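PDB 5A7V: putative glycosidase ph117-related from Bacteroides thetaiotaomicron, which probably cleaves or phosphorolyses mannosides, as a five-bladed beta-propeller enzyme of family GH130, and binds mannose in its pocket. Local coordinates for residues A[32-35]-A[36-40]; A[260-263]-A[264-268]; A[354-357]-A[358-362]; A[373-377]-A[378-382]. One frame throughout, in Å; residues are numbered along the deposited sequence. Where two conformers were deposited one is given.

Contact 1 (A[32-35]-A[36-40])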
# COMPACT_ATOMS: atom_id res chain seq x y z
N ASN A 32 -1.72 -16.47 -17.42
CA ASN A 32 -1.92 -16.41 -15.97
C ASN A 32 -3.39 -16.12 -15.71
O ASN A 32 -3.79 -14.97 -15.52
CB ASN A 32 -1.03 -15.34 -15.40
CG ASN A 32 -1.16 -15.16 -13.89
OD1 ASN A 32 -1.67 -16.02 -13.15
ND2 ASN A 32 -0.60 -14.08 -13.42
N VAL A 33 -4.20 -17.17 -15.68
CA VAL A 33 -5.67 -17.00 -15.62
C VAL A 33 -6.11 -16.68 -14.19
O VAL A 33 -5.60 -17.26 -13.24
CB VAL A 33 -6.39 -18.26 -16.09
CG1 VAL A 33 -7.90 -18.14 -15.98
CG2 VAL A 33 -5.97 -18.66 -17.51
N LEU A 34 -7.01 -15.70 -14.06
CA LEU A 34 -7.55 -15.27 -12.76
C LEU A 34 -8.85 -15.96 -12.43
O LEU A 34 -9.65 -16.22 -13.33
CB LEU A 34 -7.74 -13.76 -12.76
CG LEU A 34 -6.52 -12.87 -12.93
CD1 LEU A 34 -6.92 -11.39 -13.10
CD2 LEU A 34 -5.57 -13.08 -11.77
N PRO A 35 -9.09 -16.22 -11.13
CA PRO A 35 -10.47 -16.64 -10.76
C PRO A 35 -11.46 -15.47 -10.96
O PRO A 35 -11.03 -14.28 -11.05
CB PRO A 35 -10.33 -17.02 -9.31
CG PRO A 35 -9.09 -16.41 -8.82
CD PRO A 35 -8.23 -16.01 -9.96
N ASP A 36 -12.75 -15.81 -10.99
CA ASP A 36 -13.81 -14.83 -11.28
C ASP A 36 -13.87 -13.67 -10.26
O ASP A 36 -14.37 -12.59 -10.59
CB ASP A 36 -15.14 -15.58 -11.34
CG ASP A 36 -16.30 -14.73 -11.82
OD1 ASP A 36 -16.19 -14.03 -12.84
OD2 ASP A 36 -17.36 -14.79 -11.16
N TRP A 37 -13.42 -13.92 -9.04
CA TRP A 37 -13.52 -12.93 -7.93
C TRP A 37 -12.42 -11.89 -7.90
O TRP A 37 -12.50 -10.90 -7.20
CB TRP A 37 -13.61 -13.65 -6.58
CG TRP A 37 -12.45 -14.55 -6.27
CD1 TRP A 37 -12.42 -15.90 -6.44
CD2 TRP A 37 -11.16 -14.17 -5.75
NE1 TRP A 37 -11.19 -16.40 -6.05
CE2 TRP A 37 -10.39 -15.36 -5.64
CE3 TRP A 37 -10.60 -12.97 -5.34
CZ2 TRP A 37 -9.09 -15.35 -5.15
CZ3 TRP A 37 -9.32 -12.97 -4.83
CH2 TRP A 37 -8.55 -14.15 -4.77
N ALA A 38 -11.33 -12.16 -8.65
CA ALA A 38 -10.13 -11.34 -8.57
C ALA A 38 -10.15 -10.13 -9.51
O ALA A 38 -10.66 -10.18 -10.62
CB ALA A 38 -8.90 -12.19 -8.89
N PHE A 39 -9.58 -9.05 -9.04
CA PHE A 39 -9.41 -7.84 -9.88
C PHE A 39 -8.29 -8.03 -10.90
O PHE A 39 -7.24 -8.55 -10.59
CB PHE A 39 -9.06 -6.60 -9.00
CG PHE A 39 -10.17 -6.17 -8.09
CD1 PHE A 39 -10.37 -6.82 -6.89
CD2 PHE A 39 -11.02 -5.12 -8.41
CE1 PHE A 39 -11.43 -6.44 -6.04
CE2 PHE A 39 -12.07 -4.76 -7.57
CZ PHE A 39 -12.27 -5.43 -6.40
N GLY A 40 -8.52 -7.51 -12.11
CA GLY A 40 -7.47 -7.50 -13.12
C GLY A 40 -7.89 -8.09 -14.44
O GLY A 40 -9.01 -8.58 -14.60

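Contact 2 (A[260-263]-A[264-268])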
# COMPACT_ATOMS: atom_id res chain seq x y z
N SER A 260 -0.63 -16.61 6.29
CA SER A 260 0.80 -16.41 6.40
C SER A 260 1.50 -16.75 5.08
O SER A 260 0.90 -17.36 4.18
CB SER A 260 1.32 -17.38 7.48
OG SER A 260 0.80 -17.01 8.77
N PRO A 261 2.77 -16.37 4.98
CA PRO A 261 3.58 -16.87 3.85
C PRO A 261 3.57 -18.39 3.78
O PRO A 261 3.36 -19.07 4.79
CB PRO A 261 4.98 -16.33 4.12
CG PRO A 261 4.76 -15.15 5.03
CD PRO A 261 3.57 -15.52 5.88
N ARG A 262 3.79 -18.90 2.58
CA ARG A 262 3.72 -20.34 2.32
C ARG A 262 4.89 -20.79 1.46
O ARG A 262 5.40 -20.05 0.61
CB ARG A 262 2.41 -20.71 1.64
CG ARG A 262 2.19 -19.96 0.38
CD ARG A 262 0.87 -20.21 -0.32
NE ARG A 262 0.71 -19.19 -1.32
CZ ARG A 262 -0.12 -19.19 -2.33
NH1 ARG A 262 -0.98 -20.19 -2.50
NH2 ARG A 262 -0.05 -18.19 -3.20
N ASP A 263 5.29 -22.04 1.63
CA ASP A 263 6.39 -22.60 0.84
C ASP A 263 5.94 -22.76 -0.62
O ASP A 263 4.78 -23.14 -0.92
CB ASP A 263 6.79 -23.95 1.36
CG ASP A 263 7.54 -23.93 2.68
OD1 ASP A 263 7.85 -22.83 3.22
OD2 ASP A 263 7.87 -25.07 3.18
N GLY A 264 6.88 -22.57 -1.55
CA GLY A 264 6.64 -22.90 -2.93
C GLY A 264 6.02 -21.87 -3.84
O GLY A 264 5.87 -22.09 -5.02
N HIS A 265 5.61 -20.75 -3.23
CA HIS A 265 4.92 -19.69 -3.95
C HIS A 265 5.66 -18.34 -3.81
O HIS A 265 6.55 -18.19 -2.98
CB HIS A 265 3.45 -19.55 -3.48
CG HIS A 265 2.62 -20.76 -3.76
ND1 HIS A 265 1.79 -20.87 -4.85
CD2 HIS A 265 2.54 -21.94 -3.09
CE1 HIS A 265 1.22 -22.08 -4.83
NE2 HIS A 265 1.67 -22.75 -3.78
N PHE A 266 5.22 -17.39 -4.63
CA PHE A 266 5.80 -16.04 -4.62
C PHE A 266 5.67 -15.33 -3.25
O PHE A 266 6.47 -14.44 -2.94
CB PHE A 266 5.18 -15.18 -5.72
CG PHE A 266 3.76 -14.75 -5.39
CD1 PHE A 266 2.67 -15.62 -5.55
CD2 PHE A 266 3.49 -13.45 -4.92
CE1 PHE A 266 1.38 -15.25 -5.21
CE2 PHE A 266 2.20 -13.06 -4.58
CZ PHE A 266 1.16 -13.95 -4.72
N ASP A 267 4.63 -15.70 -2.49
CA ASP A 267 4.35 -15.05 -1.20
C ASP A 267 4.82 -15.98 -0.07
O ASP A 267 4.05 -16.56 0.69
CB ASP A 267 2.90 -14.66 -1.05
CG ASP A 267 1.91 -15.80 -1.19
OD1 ASP A 267 2.20 -16.84 -1.84
OD2 ASP A 267 0.75 -15.62 -0.68
N SER A 268 6.16 -16.13 -0.02
CA SER A 268 6.83 -17.16 0.76
C SER A 268 7.68 -16.64 1.91
O SER A 268 8.06 -17.43 2.79
CB SER A 268 7.63 -18.08 -0.18
OG SER A 268 8.34 -17.30 -1.12
O HOH W 1 7.24 -20.04 3.64

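Contact 3 (A[354-357]-A[358-362])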
# COMPACT_ATOMS: atom_id res chain seq x y z
N TYR A 354 -11.35 3.98 -7.89
CA TYR A 354 -12.42 3.67 -8.83
C TYR A 354 -12.82 5.00 -9.44
O TYR A 354 -13.35 5.87 -8.72
CB TYR A 354 -13.59 2.97 -8.12
CG TYR A 354 -14.65 2.51 -9.09
CD1 TYR A 354 -14.36 1.60 -10.11
CD2 TYR A 354 -15.97 2.95 -9.00
CE1 TYR A 354 -15.32 1.17 -11.00
CE2 TYR A 354 -16.95 2.54 -9.89
CZ TYR A 354 -16.63 1.65 -10.90
OH TYR A 354 -17.60 1.28 -11.77
N TYR A 355 -12.54 5.18 -10.71
CA TYR A 355 -12.62 6.47 -11.37
C TYR A 355 -12.96 6.27 -12.82
O TYR A 355 -12.38 5.38 -13.46
CB TYR A 355 -11.27 7.19 -11.24
CG TYR A 355 -11.19 8.61 -11.77
CD1 TYR A 355 -11.87 9.63 -11.15
CD2 TYR A 355 -10.34 8.94 -12.81
CE1 TYR A 355 -11.75 10.95 -11.58
CE2 TYR A 355 -10.18 10.26 -13.22
CZ TYR A 355 -10.90 11.26 -12.62
OH TYR A 355 -10.75 12.55 -13.04
N LYS A 356 -13.91 7.04 -13.36
CA LYS A 356 -14.32 6.83 -14.76
C LYS A 356 -14.69 5.36 -15.06
O LYS A 356 -14.40 4.83 -16.15
CB LYS A 356 -13.25 7.37 -15.72
CG LYS A 356 -13.02 8.85 -15.53
CD LYS A 356 -12.03 9.38 -16.55
CE LYS A 356 -11.92 10.90 -16.46
NZ LYS A 356 -10.95 11.47 -17.46
N ASP A 357 -15.29 4.70 -14.07
CA ASP A 357 -15.72 3.29 -14.18
C ASP A 357 -14.58 2.29 -14.36
O ASP A 357 -14.85 1.16 -14.79
CB ASP A 357 -16.83 3.12 -15.23
CG ASP A 357 -18.11 3.85 -14.87
OD1 ASP A 357 -18.32 4.34 -13.76
OD2 ASP A 357 -18.97 3.87 -15.74
N LYS A 358 -13.38 2.69 -13.97
CA LYS A 358 -12.22 1.79 -14.05
C LYS A 358 -11.48 1.81 -12.73
O LYS A 358 -11.62 2.73 -11.90
CB LYS A 358 -11.30 2.21 -15.21
CG LYS A 358 -11.99 2.21 -16.56
CD LYS A 358 -11.14 2.70 -17.71
CE LYS A 358 -12.01 3.17 -18.84
NZ LYS A 358 -12.65 4.52 -18.51
N TRP A 359 -10.61 0.83 -12.52
CA TRP A 359 -9.78 0.76 -11.35
C TRP A 359 -8.35 1.16 -11.67
O TRP A 359 -7.64 0.45 -12.43
CB TRP A 359 -9.79 -0.63 -10.74
CG TRP A 359 -11.10 -0.98 -10.02
CD1 TRP A 359 -12.12 -1.79 -10.45
CD2 TRP A 359 -11.46 -0.54 -8.69
NE1 TRP A 359 -13.08 -1.87 -9.46
CE2 TRP A 359 -12.69 -1.14 -8.37
CE3 TRP A 359 -10.82 0.25 -7.73
CZ2 TRP A 359 -13.30 -0.96 -7.12
CZ3 TRP A 359 -11.43 0.45 -6.51
CH2 TRP A 359 -12.67 -0.15 -6.21
N TYR A 360 -7.88 2.25 -11.08
CA TYR A 360 -6.53 2.78 -11.23
C TYR A 360 -5.69 2.33 -10.04
O TYR A 360 -6.03 2.61 -8.90
CB TYR A 360 -6.55 4.30 -11.31
CG TYR A 360 -7.17 4.85 -12.58
CD1 TYR A 360 -8.54 4.82 -12.79
CD2 TYR A 360 -6.40 5.45 -13.56
CE1 TYR A 360 -9.09 5.29 -13.98
CE2 TYR A 360 -6.96 5.96 -14.72
CZ TYR A 360 -8.31 5.88 -14.94
OH TYR A 360 -8.87 6.39 -16.11
N LEU A 361 -4.62 1.57 -10.32
CA LEU A 361 -3.71 1.01 -9.32
C LEU A 361 -2.43 1.81 -9.29
O LEU A 361 -1.85 2.06 -10.37
CB LEU A 361 -3.42 -0.44 -9.73
CG LEU A 361 -2.53 -1.26 -8.78
CD1 LEU A 361 -3.17 -1.53 -7.45
CD2 LEU A 361 -2.17 -2.55 -9.48
N TYR A 362 -1.97 2.16 -8.10
CA TYR A 362 -0.73 2.94 -7.89
C TYR A 362 0.21 2.14 -7.01
O TYR A 362 -0.22 1.55 -6.00
CB TYR A 362 -1.04 4.33 -7.27
CG TYR A 362 -1.80 5.18 -8.28
CD1 TYR A 362 -1.13 5.92 -9.22
CD2 TYR A 362 -3.20 5.22 -8.29
CE1 TYR A 362 -1.81 6.64 -10.20
CE2 TYR A 362 -3.87 5.91 -9.28
CZ TYR A 362 -3.18 6.61 -10.25
OH TYR A 362 -3.87 7.26 -11.25

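Contact 4 (A[373-377]-A[378-382])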
# COMPACT_ATOMS: atom_id res chain seq x y z
N ALA A 373 -1.29 1.42 -13.21
CA ALA A 373 -1.87 0.50 -14.21
C ALA A 373 -3.41 0.52 -14.05
O ALA A 373 -3.91 0.91 -12.97
CB ALA A 373 -1.31 -0.91 -14.04
N ILE A 374 -4.14 0.15 -15.10
CA ILE A 374 -5.61 0.28 -15.12
C ILE A 374 -6.25 -1.08 -15.37
O ILE A 374 -5.92 -1.77 -16.35
CB ILE A 374 -6.09 1.27 -16.20
CG1 ILE A 374 -5.41 2.63 -16.07
CG2 ILE A 374 -7.62 1.41 -16.15
CD1 ILE A 374 -5.70 3.59 -17.21
N TYR A 375 -7.21 -1.46 -14.52
CA TYR A 375 -8.11 -2.58 -14.74
C TYR A 375 -9.44 -1.98 -15.19
O TYR A 375 -10.11 -1.25 -14.42
CB TYR A 375 -8.28 -3.42 -13.47
CG TYR A 375 -9.48 -4.33 -13.44
CD1 TYR A 375 -9.79 -5.16 -14.51
CD2 TYR A 375 -10.32 -4.36 -12.31
CE1 TYR A 375 -10.90 -6.00 -14.45
CE2 TYR A 375 -11.41 -5.19 -12.26
CZ TYR A 375 -11.73 -5.98 -13.31
OH TYR A 375 -12.80 -6.82 -13.20
N ASN A 376 -9.86 -2.26 -16.41
CA ASN A 376 -11.13 -1.81 -16.95
C ASN A 376 -12.10 -3.00 -16.94
O ASN A 376 -11.99 -3.89 -17.79
CB ASN A 376 -10.97 -1.27 -18.37
CG ASN A 376 -12.27 -0.75 -18.94
OD1 ASN A 376 -13.33 -0.91 -18.31
ND2 ASN A 376 -12.21 -0.16 -20.11
N PRO A 377 -13.07 -3.04 -16.00
CA PRO A 377 -13.99 -4.18 -15.99
C PRO A 377 -14.74 -4.42 -17.32
O PRO A 377 -15.12 -5.53 -17.62
CB PRO A 377 -14.97 -3.81 -14.85
CG PRO A 377 -14.19 -2.89 -13.97
CD PRO A 377 -13.32 -2.08 -14.89
N LYS A 378 -14.98 -3.36 -18.10
CA LYS A 378 -15.66 -3.43 -19.38
C LYS A 378 -14.76 -4.00 -20.48
O LYS A 378 -15.25 -4.50 -21.49
CB LYS A 378 -16.17 -2.04 -19.79
CG LYS A 378 -17.31 -1.56 -18.85
CD LYS A 378 -17.88 -0.21 -19.30
CE LYS A 378 -18.70 0.49 -18.22
NZ LYS A 378 -19.43 1.68 -18.78
N LYS A 379 -13.43 -3.91 -20.27
CA LYS A 379 -12.45 -4.37 -21.29
C LYS A 379 -11.22 -4.94 -20.55
O LYS A 379 -10.13 -4.36 -20.58
CB LYS A 379 -12.05 -3.23 -22.22
CG LYS A 379 -13.21 -2.57 -22.97
CD LYS A 379 -12.73 -1.53 -24.00
CE LYS A 379 -13.89 -0.85 -24.69
NZ LYS A 379 -13.37 0.16 -25.64
N PRO A 380 -11.40 -6.08 -19.87
CA PRO A 380 -10.29 -6.50 -18.98
C PRO A 380 -9.04 -6.96 -19.70
O PRO A 380 -9.11 -7.74 -20.66
CB PRO A 380 -10.89 -7.67 -18.18
CG PRO A 380 -12.34 -7.48 -18.25
CD PRO A 380 -12.59 -6.91 -19.61
N ALA A 381 -7.90 -6.48 -19.22
CA ALA A 381 -6.60 -6.97 -19.74
C ALA A 381 -6.26 -8.29 -19.08
O ALA A 381 -6.89 -8.77 -18.13
CB ALA A 381 -5.54 -5.92 -19.46
N ALA A 382 -5.25 -8.92 -19.64
CA ALA A 382 -4.65 -10.08 -19.00
C ALA A 382 -3.87 -9.68 -17.76
O ALA A 382 -3.38 -8.56 -17.65
CB ALA A 382 -3.69 -10.79 -19.97
O HOH W 2 -7.92 -3.88 -17.91

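Contact 1 (A[32-35]-A[36-40])
Pro35 and Trp37 pack together within a type I beta turn that runs from Pro35 to Ala38, and most of the touching between the two halves of 32-40 happens around it. Asp36 sits exposed at the first corner. Trp37 holds the second corner. Its CG is placed between the backbone N and the carbonyl carbon (chi1 58°), which folds the indole back over the pyrrolidine ring of Pro35. The touching atoms are on the pyrrole side of the indole: Pro35 CB is 3.4 Å from Trp37 NE1, and Pro35 CG lies 3.6 Å from Trp37 CE2, above the ring and displaced toward its rim. Next, Ala38 N closes the turn with a fairly straight hydrogen bond to Pro35 O (3.2 Å, 163° at the hydrogen), the donor standing above the carbonyl plane. Ala38 CB lodges beside the first half of the chain, 4.0 Å from Pro35 CD and 4.3 Å from Leu34 CB. Phe39 directs its CB away from the first half; the carbonyl oxygen Phe39 O, bonded by Gln310 NE2, has Leu34 CD1 packed against it at 3.8 Å. At Gly40, where no side chain intervenes, the same methyl Leu34 CD1 reaches the backbone, 3.7 Å from Gly40 C. The turn belongs to the N-terminal loop preceding strand 60-62. Trp37 lies on Val285 of strand 283-291 and on Gln310 and Leu312 of strand 306-314, while Phe39 reaches strand 270-280 and meets Trp359 of strand 358-365 edge-to-face.

Contact 2 (A[260-263]-A[264-268])
Arg262 and Asp267 form a salt bridge across the loop, both donors converging on one oxygen: Arg262 NE is 2.8 Å and Arg262 NH2 3.0 Å from Asp267 OD1. The oxygen lies in the guanidinium plane and is met on its syn side, yet the carboxylate stands almost perpendicular to the guanidinium (88°). Asp267 OD2 turns to Tyr288 and Arg324, while Arg262 NH1 pairs with Asp326 and NH2 also bonds the Leu325 carbonyl.

In the stack, the guanidinium lies flat on the imidazole of His265, centres 3.7 Å apart and planes at 9°. With Arg262 CG between the backbone N and the carbonyl carbon (chi1 57°) and the chain extended to NE, the guanidinium comes over His265 and up to Asp267. His265 ND1 is held by the Asp326 carbonyl, and CD2 faces Asp263 O. Phe266 CE1 lies near the guanidinium plane at its edge, closest to Arg262 NH2.

All this ties up the loop from strand 246-247 to strand 270-280, probably joining blades of the GH130 propeller; the Pro261 side chain is about 11 Å from a bound mannose. A type II beta turn from Arg262 to His265, with Gly264 third, reverses the chain.

In the backbone, Arg262 N donates to Asp267 O at 3.0 Å. The Ser268 side chain donates from OG to His265 O (2.7 Å). One water donates to Asp263 OD1 and Ser268 O, each at 2.9 Å; Asp263 also pairs with Arg296.

Contact 3 (A[354-357]-A[358-362])
Tyr354 and Trp359 face each other as a non-hydrogen-bonded pair of a tight antiparallel hairpin, and their side chains share one side of the sheet. The Tyr354 side chain runs across the indole: its CB sits over the face of the six-membered ring, 3.7 Å from the centroid, and its CD1 comes within 3.7 Å of Trp359 CE2. With CG trans to the backbone N (chi1 -174°), the phenol extends toward the five-membered ring, but the two planes stay inclined, an oblique pairing. Trp359 and Tyr360 instead place CG beside the backbone N.

The other side carries Tyr355, Lys358 and Tyr360. Tyr355 turns its edge to the face of Tyr360 in an offset edge-to-face pair, centroids 5.8 Å apart and planes at 72°. The Tyr360 ring points its own edge at the backbone, CE1 lying 3.3 Å from Tyr355 O. Lys358 runs extended until its last torsion, which bends (chi4 74°) and swings the ammonium back over the turn. There NZ donates to Lys356 O at 3.0 Å, in the carbonyl plane, bracing the corner.

Lys356 and Asp357 are the corners of a type I' turn, closed by Tyr355 N to Lys358 O and Lys358 N to Tyr355 O, both 2.9 Å. Tyr355 OH lies within hydrogen-bonding distance of the carbonyls of Ser115 and Gly86, its single proton serving one at a time; Lys356 NZ also takes Ser115 O. The hairpin joins strands 347-355 and 358-365; 369-375 flanks the latter, and Tyr355 and Tyr360 pack on Ile88 of strand 87-95.

Contact 4 (A[373-377]-A[378-382])
Asn376 meets Lys378 and Lys379 over the turn that follows it, and its side chain can be taken atom by atom. Asn376 CB lies 3.9 Å from Lys379 O. The chain then runs on with CG opposite the backbone N (chi1 -178°), bringing the amide alongside Lys378 and Lys379. Asn376 CG comes within 3.6 Å of Lys379 N. At one branch, Asn376 OD1 accepts a hydrogen bond from Lys378 N (3.0 Å), the donor standing above the amide carbonyl plane rather than on a lone pair; this closes an Asx turn with Pro377 at its corner. The other branch, Asn376 ND2, rests 3.7 Å from Lys379 CB, the two side chains pointing the same way. The main chain doubles the effect: Lys379 N bonds to Asn376 O at 2.9 Å, closing a type I beta turn.

Pro380 CB comes to the edge of the Tyr375 ring, 4.1 Å from Tyr375 CE1. A water accepts from both Asn376 N and Ala381 N, bridging the end of strand 369-375 to the departing chain. One asparagine thus supplies both acceptors for two successive amides, so the exit from the strand is fixed by polar bonds at the surface, with few apolar contacts.

In the fold
The four contacts follow one another in series; none nests in or crosses another. Contact 1 closes a turn in the N-terminal loop, contact 2 one in the loop before strand 270-280, contact 3 the hairpin of strands 347-355 and 358-365, and contact 4 the turn after strand 369-375. Contacts 3 and 4 lie on neighbouring strands of one sheet, tied by probable backbone hydrogen bonds from Trp359 to Tyr375 and from Leu361 to Ala373. Contact 1 packs against both, through Phe39 and Gly40, bringing a segment near the N terminus against one near the C terminus. Contact 2 stands apart, about 9 Å from contact 1 at the nearest atoms, although both reach Leu325 and Pro328.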